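Local coordinates for protein AmbC (Sorangium cellulosum, PDB 5O15) that probably dehydrates a polyketide intermediate and then closes it to an oxygen heterocycle, as the bifunctional dehydratase-cyclase domain of ambruticin biosynthesis, at residues 204-218 and 242-255. Numbering follows the deposited sequence. Where two conformers were deposited one is given.
Sequences AQDFGLHPALLDAAL and WSDVALEARGAAAL
Gly-251 N donates to Gly-208 O across the two loops (2.9 Å, 164°). Gly-251 CA also lies 3.4 Å from Ala-204 O, a CA-H...O contact. Two waters extend this junction. One donates to Ala-204 O and Ala-252 O and accepts from His-210 N. The other donates to Gly-208 O and Ala-249 O and accepts from Ala-252 N.

Beyond the loops, apolar side chains carry most of the contact. With chi1 at -175°, Leu-213 holds CG opposite its backbone N, which lets CD2 reach Leu-255 CD1 at 3.6 Å. The same Leu-213 CD2 lies 3.3 Å from Ala-252 O. With an alanine at Leu-213, a gap is likely to open beside Leu-255 CD1. Leu-209 CB packs on Leu-247 CD2 at 4.0 Å. Further along helix 211-225, Leu-214 CD2 touches Trp-242 CH2 (3.9 Å), and Leu-218 CD2 approaches the same atom. Phe-290 meets the indole edge-to-face.

His-210 caps the helix: its ND1 accepts from Ala-212 N in the ring plane (3.0 Å). The contact thus seats helix 211-225 of the double hotdog fold on strands 236-247 and 254-261 through leucines and Trp-242, while one backbone bond and two bridging waters tie the polar loop atoms before it together.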
ATOM      1  N   ALA A 204     -12.286  -8.334  -0.994  1.00 22.51           N
ATOM      2  CA  ALA A 204     -12.021  -7.024  -0.395  1.00 22.44           C
ATOM      3  C   ALA A 204     -12.470  -6.971   1.057  1.00 20.22           C
ATOM      4  O   ALA A 204     -11.772  -6.412   1.913  1.00 18.65           O
ATOM      5  CB  ALA A 204     -12.724  -5.936  -1.199  1.00 27.14           C
ATOM      6  N   GLN A 205     -13.627  -7.555   1.354  1.00 21.60           N
ATOM      7  CA  GLN A 205     -14.183  -7.500   2.698  1.00 25.28           C
ATOM      8  C   GLN A 205     -13.337  -8.221   3.736  1.00 24.66           C
ATOM      9  O   GLN A 205     -13.562  -8.011   4.930  1.00 27.30           O
ATOM     10  CB  GLN A 205     -15.595  -8.087   2.678  1.00 30.88           C
ATOM     11  CG  GLN A 205     -15.658  -9.494   2.087  1.00 37.97           C
ATOM     12  CD  GLN A 205     -17.083  -9.980   1.917  1.00 45.68           C
ATOM     13  OE1 GLN A 205     -17.957  -9.651   2.714  1.00 49.89           O
ATOM     14  NE2 GLN A 205     -17.328 -10.748   0.862  1.00 48.47           N
ATOM     15  N   ASP A 206     -12.373  -9.052   3.316  1.00 22.44           N
ATOM     16  CA  ASP A 206     -11.536  -9.799   4.241  1.00 23.94           C
ATOM     17  C   ASP A 206     -10.348  -8.984   4.739  1.00 21.02           C
ATOM     18  O   ASP A 206      -9.725  -9.363   5.738  1.00 22.96           O
ATOM     19  CB  ASP A 206     -11.018 -11.076   3.562  1.00 27.83           C
ATOM     20  CG  ASP A 206     -12.132 -12.017   3.099  1.00 34.32           C
ATOM     21  OD1 ASP A 206     -13.248 -12.002   3.663  1.00 35.97           O
ATOM     22  OD2 ASP A 206     -11.875 -12.791   2.155  1.00 36.84           O
ATOM     23  N   PHE A 207     -10.015  -7.887   4.066  1.00 17.94           N
ATOM     24  CA  PHE A 207      -8.853  -7.081   4.399  1.00 16.77           C
ATOM     25  C   PHE A 207      -9.298  -5.806   5.102  1.00 16.22           C
ATOM     26  O   PHE A 207     -10.439  -5.370   4.975  1.00 17.61           O
ATOM     27  CB  PHE A 207      -8.070  -6.716   3.122  1.00 16.04           C
ATOM     28  CG  PHE A 207      -7.359  -7.886   2.475  1.00 16.51           C
ATOM     29  CD1 PHE A 207      -6.088  -8.236   2.897  1.00 15.93           C
ATOM     30  CD2 PHE A 207      -7.957  -8.645   1.498  1.00 16.50           C
ATOM     31  CE1 PHE A 207      -5.429  -9.305   2.324  1.00 16.34           C
ATOM     32  CE2 PHE A 207      -7.296  -9.723   0.939  1.00 17.90           C
ATOM     33  CZ  PHE A 207      -6.031 -10.043   1.350  1.00 17.15           C
ATOM     34  N   GLY A 208      -8.367  -5.190   5.821  1.00 16.26           N
ATOM     35  CA  GLY A 208      -8.615  -3.851   6.309  1.00 15.93           C
ATOM     36  C   GLY A 208      -8.727  -2.885   5.140  1.00 14.86           C
ATOM     37  O   GLY A 208      -9.752  -2.216   4.954  1.00 15.77           O
ATOM     38  N   LEU A 209      -7.672  -2.809   4.340  1.00 14.05           N
ATOM     39  CA  LEU A 209      -7.684  -2.115   3.067  1.00 13.72           C
ATOM     40  C   LEU A 209      -6.933  -2.986   2.074  1.00 13.78           C
ATOM     41  O   LEU A 209      -5.712  -3.154   2.176  1.00 13.55           O
ATOM     42  CB  LEU A 209      -7.076  -0.732   3.207  1.00 14.86           C
ATOM     43  CG  LEU A 209      -7.064   0.095   1.925  1.00 15.50           C
ATOM     44  CD1 LEU A 209      -8.453   0.228   1.294  1.00 17.81           C
ATOM     45  CD2 LEU A 209      -6.482   1.454   2.201  1.00 17.40           C
ATOM     46  N   HIS A 210      -7.676  -3.582   1.138  1.00 13.65           N
ATOM     47  CA  HIS A 210      -7.068  -4.522   0.231  1.00 14.03           C
ATOM     48  C   HIS A 210      -5.839  -3.868  -0.397  1.00 13.05           C
ATOM     49  O   HIS A 210      -5.935  -2.761  -0.957  1.00 13.16           O
ATOM     50  CB  HIS A 210      -8.068  -4.873  -0.874  1.00 14.16           C
ATOM     51  CG  HIS A 210      -7.687  -6.059  -1.683  1.00 14.22           C
ATOM     52  ND1 HIS A 210      -6.586  -6.063  -2.513  1.00 13.77           N
ATOM     53  CD2 HIS A 210      -8.266  -7.279  -1.810  1.00 15.52           C
ATOM     54  CE1 HIS A 210      -6.516  -7.226  -3.141  1.00 14.28           C
ATOM     55  NE2 HIS A 210      -7.530  -7.980  -2.738  1.00 16.09           N
ATOM     56  N   PRO A 211      -4.692  -4.530  -0.384  1.00 12.12           N
ATOM     57  CA  PRO A 211      -3.479  -3.898  -0.924  1.00 11.93           C
ATOM     58  C   PRO A 211      -3.565  -3.485  -2.368  1.00 12.63           C
ATOM     59  O   PRO A 211      -2.916  -2.508  -2.765  1.00 12.46           O
ATOM     60  CB  PRO A 211      -2.415  -4.981  -0.686  1.00 12.25           C
ATOM     61  CG  PRO A 211      -2.895  -5.691   0.536  1.00 12.65           C
ATOM     62  CD  PRO A 211      -4.398  -5.750   0.390  1.00 13.03           C
ATOM     63  N   ALA A 212      -4.341  -4.202  -3.183  1.00 12.30           N
ATOM     64  CA  ALA A 212      -4.471  -3.792  -4.576  1.00 12.63           C
ATOM     65  C   ALA A 212      -5.318  -2.531  -4.733  1.00 12.24           C
ATOM     66  O   ALA A 212      -5.151  -1.795  -5.703  1.00 13.57           O
ATOM     67  CB  ALA A 212      -5.042  -4.928  -5.427  1.00 14.17           C
ATOM     68  N   LEU A 213      -6.180  -2.246  -3.767  1.00 12.98           N
ATOM     69  CA  LEU A 213      -6.990  -1.045  -3.807  1.00 13.80           C
ATOM     70  C   LEU A 213      -6.183   0.172  -3.369  1.00 11.95           C
ATOM     71  O   LEU A 213      -6.201   1.208  -4.040  1.00 13.13           O
ATOM     72  CB  LEU A 213      -8.256  -1.272  -2.980  1.00 14.82           C
ATOM     73  CG  LEU A 213      -9.293  -0.172  -2.990  1.00 14.89           C
ATOM     74  CD1 LEU A 213      -9.791   0.133  -4.408  1.00 14.06           C
ATOM     75  CD2 LEU A 213     -10.432  -0.572  -2.133  1.00 15.91           C
ATOM     76  N   LEU A 214      -5.387   0.049  -2.283  1.00 12.60           N
ATOM     77  CA  LEU A 214      -4.494   1.151  -1.965  1.00 12.75           C
ATOM     78  C   LEU A 214      -3.461   1.346  -3.081  1.00 13.12           C
ATOM     79  O   LEU A 214      -3.136   2.484  -3.434  1.00 13.58           O
ATOM     80  CB  LEU A 214      -3.836   0.928  -0.604  1.00 13.22           C
ATOM     81  CG  LEU A 214      -2.882   2.049  -0.178  1.00 13.36           C
ATOM     82  CD1 LEU A 214      -3.622   3.392  -0.080  1.00 13.78           C
ATOM     83  CD2 LEU A 214      -2.218   1.723   1.186  1.00 14.20           C
ATOM     84  N   ASP A 215      -2.976   0.260  -3.678  1.00 13.04           N
ATOM     85  CA  ASP A 215      -2.026   0.408  -4.775  1.00 12.07           C
ATOM     86  C   ASP A 215      -2.626   1.155  -5.966  1.00 11.94           C
ATOM     87  O   ASP A 215      -1.907   1.857  -6.686  1.00 13.14           O
ATOM     88  CB  ASP A 215      -1.496  -0.943  -5.224  1.00 14.40           C
ATOM     89  CG  ASP A 215      -0.329  -0.799  -6.155  1.00 15.23           C
ATOM     90  OD1 ASP A 215       0.784  -0.519  -5.666  1.00 16.55           O
ATOM     91  OD2 ASP A 215      -0.503  -0.955  -7.381  1.00 16.27           O
ATOM     92  N   ALA A 216      -3.941   1.064  -6.154  1.00 12.15           N
ATOM     93  CA  ALA A 216      -4.579   1.797  -7.246  1.00 12.55           C
ATOM     94  C   ALA A 216      -4.442   3.300  -7.079  1.00 11.92           C
ATOM     95  O   ALA A 216      -4.377   4.028  -8.074  1.00 11.89           O
ATOM     96  CB  ALA A 216      -6.034   1.345  -7.385  1.00 13.39           C
ATOM     97  N   ALA A 217      -4.403   3.804  -5.836  1.00 11.63           N
ATOM     98  CA  ALA A 217      -4.131   5.220  -5.663  1.00 12.73           C
ATOM     99  C   ALA A 217      -2.744   5.582  -6.178  1.00 12.60           C
ATOM    100  O   ALA A 217      -2.549   6.648  -6.788  1.00 13.23           O
ATOM    101  CB  ALA A 217      -4.296   5.620  -4.209  1.00 12.95           C
ATOM    102  N   LEU A 218      -1.764   4.701  -5.934  1.00 13.11           N
ATOM    103  CA  LEU A 218      -0.423   4.892  -6.478  1.00 13.30           C
ATOM    104  C   LEU A 218      -0.421   4.810  -8.002  1.00 12.73           C
ATOM    105  O   LEU A 218       0.274   5.589  -8.663  1.00 14.29           O
ATOM    106  CB  LEU A 218       0.541   3.854  -5.899  1.00 13.81           C
ATOM    107  CG  LEU A 218       0.609   3.761  -4.375  1.00 16.32           C
ATOM    108  CD1 LEU A 218       1.654   2.731  -4.000  1.00 16.76           C
ATOM    109  CD2 LEU A 218       0.876   5.121  -3.782  1.00 20.97           C
ATOM    110  N   TRP A 242       5.953   5.557   4.411  1.00 13.77           N
ATOM    111  CA  TRP A 242       4.602   6.023   4.624  1.00 13.27           C
ATOM    112  C   TRP A 242       4.538   6.674   5.995  1.00 13.75           C
ATOM    113  O   TRP A 242       5.244   6.264   6.935  1.00 14.68           O
ATOM    114  CB  TRP A 242       3.607   4.868   4.610  1.00 14.43           C
ATOM    115  CG  TRP A 242       3.529   4.114   3.339  1.00 14.31           C
ATOM    116  CD1 TRP A 242       4.415   3.199   2.862  1.00 16.67           C
ATOM    117  CD2 TRP A 242       2.491   4.214   2.360  1.00 14.19           C
ATOM    118  NE1 TRP A 242       3.985   2.709   1.659  1.00 17.51           N
ATOM    119  CE2 TRP A 242       2.800   3.307   1.331  1.00 16.37           C
ATOM    120  CE3 TRP A 242       1.314   4.950   2.294  1.00 14.63           C
ATOM    121  CZ2 TRP A 242       1.999   3.148   0.215  1.00 19.40           C
ATOM    122  CZ3 TRP A 242       0.500   4.793   1.184  1.00 17.97           C
ATOM    123  CH2 TRP A 242       0.855   3.902   0.144  1.00 20.43           C
ATOM    124  N   SER A 243       3.671   7.676   6.127  0.51 13.58           N
ATOM    125  CA  SER A 243       3.443   8.348   7.404  0.51 13.53           C
ATOM    126  C   SER A 243       1.950   8.512   7.637  0.51 14.02           C
ATOM    127  O   SER A 243       1.191   8.748   6.685  0.51 13.61           O
ATOM    128  CB  SER A 243       4.095   9.738   7.450  0.51 16.81           C
ATOM    129  OG  SER A 243       5.487   9.669   7.222  0.51 17.38           O
ATOM    130  N   ASP A 244       1.534   8.407   8.892  1.00 13.38           N
ATOM    131  CA  ASP A 244       0.198   8.756   9.319  1.00 14.12           C
ATOM    132  C   ASP A 244      -0.883   8.079   8.485  1.00 13.46           C
ATOM    133  O   ASP A 244      -1.715   8.737   7.831  1.00 13.77           O
ATOM    134  CB  ASP A 244       0.008  10.263   9.332  1.00 15.98           C
ATOM    135  CG  ASP A 244       0.826  10.915  10.398  1.00 21.32           C
ATOM    136  OD1 ASP A 244       1.037  10.324  11.480  1.00 21.58           O
ATOM    137  OD2 ASP A 244       1.289  12.023  10.121  1.00 29.23           O
ATOM    138  N   VAL A 245      -0.893   6.761   8.502  1.00 13.29           N
ATOM    139  CA  VAL A 245      -1.875   5.972   7.752  1.00 12.64           C
ATOM    140  C   VAL A 245      -2.916   5.464   8.734  1.00 13.64           C
ATOM    141  O   VAL A 245      -2.575   4.729   9.689  1.00 15.17           O
ATOM    142  CB  VAL A 245      -1.223   4.788   7.039  1.00 13.22           C
ATOM    143  CG1 VAL A 245      -2.248   4.128   6.144  1.00 14.56           C
ATOM    144  CG2 VAL A 245      -0.022   5.217   6.238  1.00 15.67           C
ATOM    145  N   ALA A 246      -4.167   5.847   8.554  1.00 13.66           N
ATOM    146  CA  ALA A 246      -5.205   5.443   9.492  1.00 14.22           C
ATOM    147  C   ALA A 246      -6.435   5.031   8.690  1.00 13.11           C
ATOM    148  O   ALA A 246      -6.810   5.694   7.688  1.00 14.96           O
ATOM    149  CB  ALA A 246      -5.582   6.583  10.420  1.00 17.78           C
ATOM    150  N   LEU A 247      -7.059   3.929   9.086  0.56 13.06           N
ATOM    151  CA  LEU A 247      -8.340   3.512   8.525  0.56 15.81           C
ATOM    152  C   LEU A 247      -9.490   3.982   9.384  0.56 16.37           C
ATOM    153  O   LEU A 247      -9.437   3.936  10.625  0.56 18.90           O
ATOM    154  CB  LEU A 247      -8.503   2.006   8.434  0.56 19.40           C
ATOM    155  CG  LEU A 247      -7.463   1.256   7.657  0.56 16.51           C
ATOM    156  CD1 LEU A 247      -7.809  -0.225   7.599  0.56 18.44           C
ATOM    157  CD2 LEU A 247      -7.311   1.817   6.261  0.56 17.16           C
ATOM    158  N   GLU A 248     -10.549   4.375   8.711  1.00 17.89           N
ATOM    159  CA  GLU A 248     -11.831   4.679   9.341  1.00 19.92           C
ATOM    160  C   GLU A 248     -12.861   3.594   9.099  1.00 20.30           C
ATOM    161  O   GLU A 248     -13.791   3.434   9.903  1.00 22.79           O
ATOM    162  CB  GLU A 248     -12.414   5.984   8.785  1.00 22.48           C
ATOM    163  CG  GLU A 248     -11.508   7.187   8.885  1.00 27.87           C
ATOM    164  CD  GLU A 248     -11.165   7.545  10.302  1.00 32.97           C
ATOM    165  OE1 GLU A 248     -12.040   7.405  11.190  1.00 34.74           O
ATOM    166  OE2 GLU A 248     -10.012   7.969  10.524  1.00 35.89           O
ATOM    167  N   ALA A 249     -12.725   2.855   8.004  1.00 18.05           N
ATOM    168  CA  ALA A 249     -13.656   1.801   7.661  1.00 18.70           C
ATOM    169  C   ALA A 249     -12.897   0.693   6.950  1.00 19.78           C
ATOM    170  O   ALA A 249     -12.109   0.969   6.052  1.00 22.69           O
ATOM    171  CB  ALA A 249     -14.771   2.353   6.768  1.00 20.37           C
ATOM    172  N   ARG A 250     -13.169  -0.548   7.318  0.55 19.06           N
ATOM    173  CA  ARG A 250     -12.458  -1.698   6.775  0.55 19.74           C
ATOM    174  C   ARG A 250     -13.264  -2.427   5.698  0.55 18.63           C
ATOM    175  O   ARG A 250     -14.493  -2.441   5.711  0.55 19.58           O
ATOM    176  CB  ARG A 250     -12.116  -2.668   7.911  0.55 22.00           C
ATOM    177  CG  ARG A 250     -11.065  -2.104   8.880  0.55 24.10           C
ATOM    178  CD  ARG A 250     -11.382  -2.360  10.346  0.55 27.38           C
ATOM    179  NE  ARG A 250     -10.511  -1.547  11.198  0.55 29.56           N
ATOM    180  CZ  ARG A 250     -10.787  -0.306  11.607  0.55 32.65           C
ATOM    181  NH1 ARG A 250     -11.923   0.280  11.259  0.55 33.77           N
ATOM    182  NH2 ARG A 250      -9.923   0.353  12.369  0.55 32.69           N
ATOM    183  N   GLY A 251     -12.554  -3.068   4.770  1.00 16.83           N
ATOM    184  CA  GLY A 251     -13.184  -3.955   3.791  1.00 17.71           C
ATOM    185  C   GLY A 251     -13.683  -3.338   2.500  1.00 17.82           C
ATOM    186  O   GLY A 251     -14.421  -4.007   1.765  1.00 19.39           O
ATOM    187  N   ALA A 252     -13.315  -2.104   2.185  1.00 17.27           N
ATOM    188  CA  ALA A 252     -13.808  -1.471   0.969  1.00 17.92           C
ATOM    189  C   ALA A 252     -13.281  -2.158  -0.296  1.00 16.55           C
ATOM    190  O   ALA A 252     -12.165  -2.662  -0.334  1.00 16.80           O
ATOM    191  CB  ALA A 252     -13.364  -0.013   0.943  1.00 18.97           C
ATOM    192  N   ALA A 253     -14.106  -2.146  -1.354  1.00 17.61           N
ATOM    193  CA  ALA A 253     -13.726  -2.711  -2.644  1.00 17.26           C
ATOM    194  C   ALA A 253     -13.540  -1.667  -3.727  1.00 16.31           C
ATOM    195  O   ALA A 253     -12.943  -1.973  -4.768  1.00 16.62           O
ATOM    196  CB  ALA A 253     -14.774  -3.723  -3.119  1.00 20.06           C
ATOM    197  N   ALA A 254     -14.078  -0.468  -3.533  1.00 14.04           N
ATOM    198  CA  ALA A 254     -14.017   0.581  -4.534  1.00 13.60           C
ATOM    199  C   ALA A 254     -14.167   1.887  -3.776  1.00 13.46           C
ATOM    200  O   ALA A 254     -14.871   1.939  -2.771  1.00 15.84           O
ATOM    201  CB  ALA A 254     -15.113   0.394  -5.594  1.00 15.79           C
ATOM    202  N   LEU A 255     -13.527   2.945  -4.279  1.00 13.38           N
ATOM    203  CA  LEU A 255     -13.320   4.189  -3.537  1.00 14.23           C
ATOM    204  C   LEU A 255     -13.150   5.322  -4.512  1.00 12.12           C
ATOM    205  O   LEU A 255     -12.754   5.104  -5.656  1.00 13.70           O
ATOM    206  CB  LEU A 255     -12.014   4.143  -2.691  1.00 18.66           C
ATOM    207  CG  LEU A 255     -11.955   3.059  -1.659  1.00 18.77           C
ATOM    208  CD1 LEU A 255     -10.536   2.867  -1.128  1.00 22.77           C
ATOM    209  CD2 LEU A 255     -12.825   3.443  -0.457  1.00 20.64           C
TER
HETATM  210  O   HOH W   1     -10.485  -3.837   1.519  1.00 17.31           O
HETATM  211  O   HOH W   2     -11.324  -0.329   3.601  1.00 16.93           O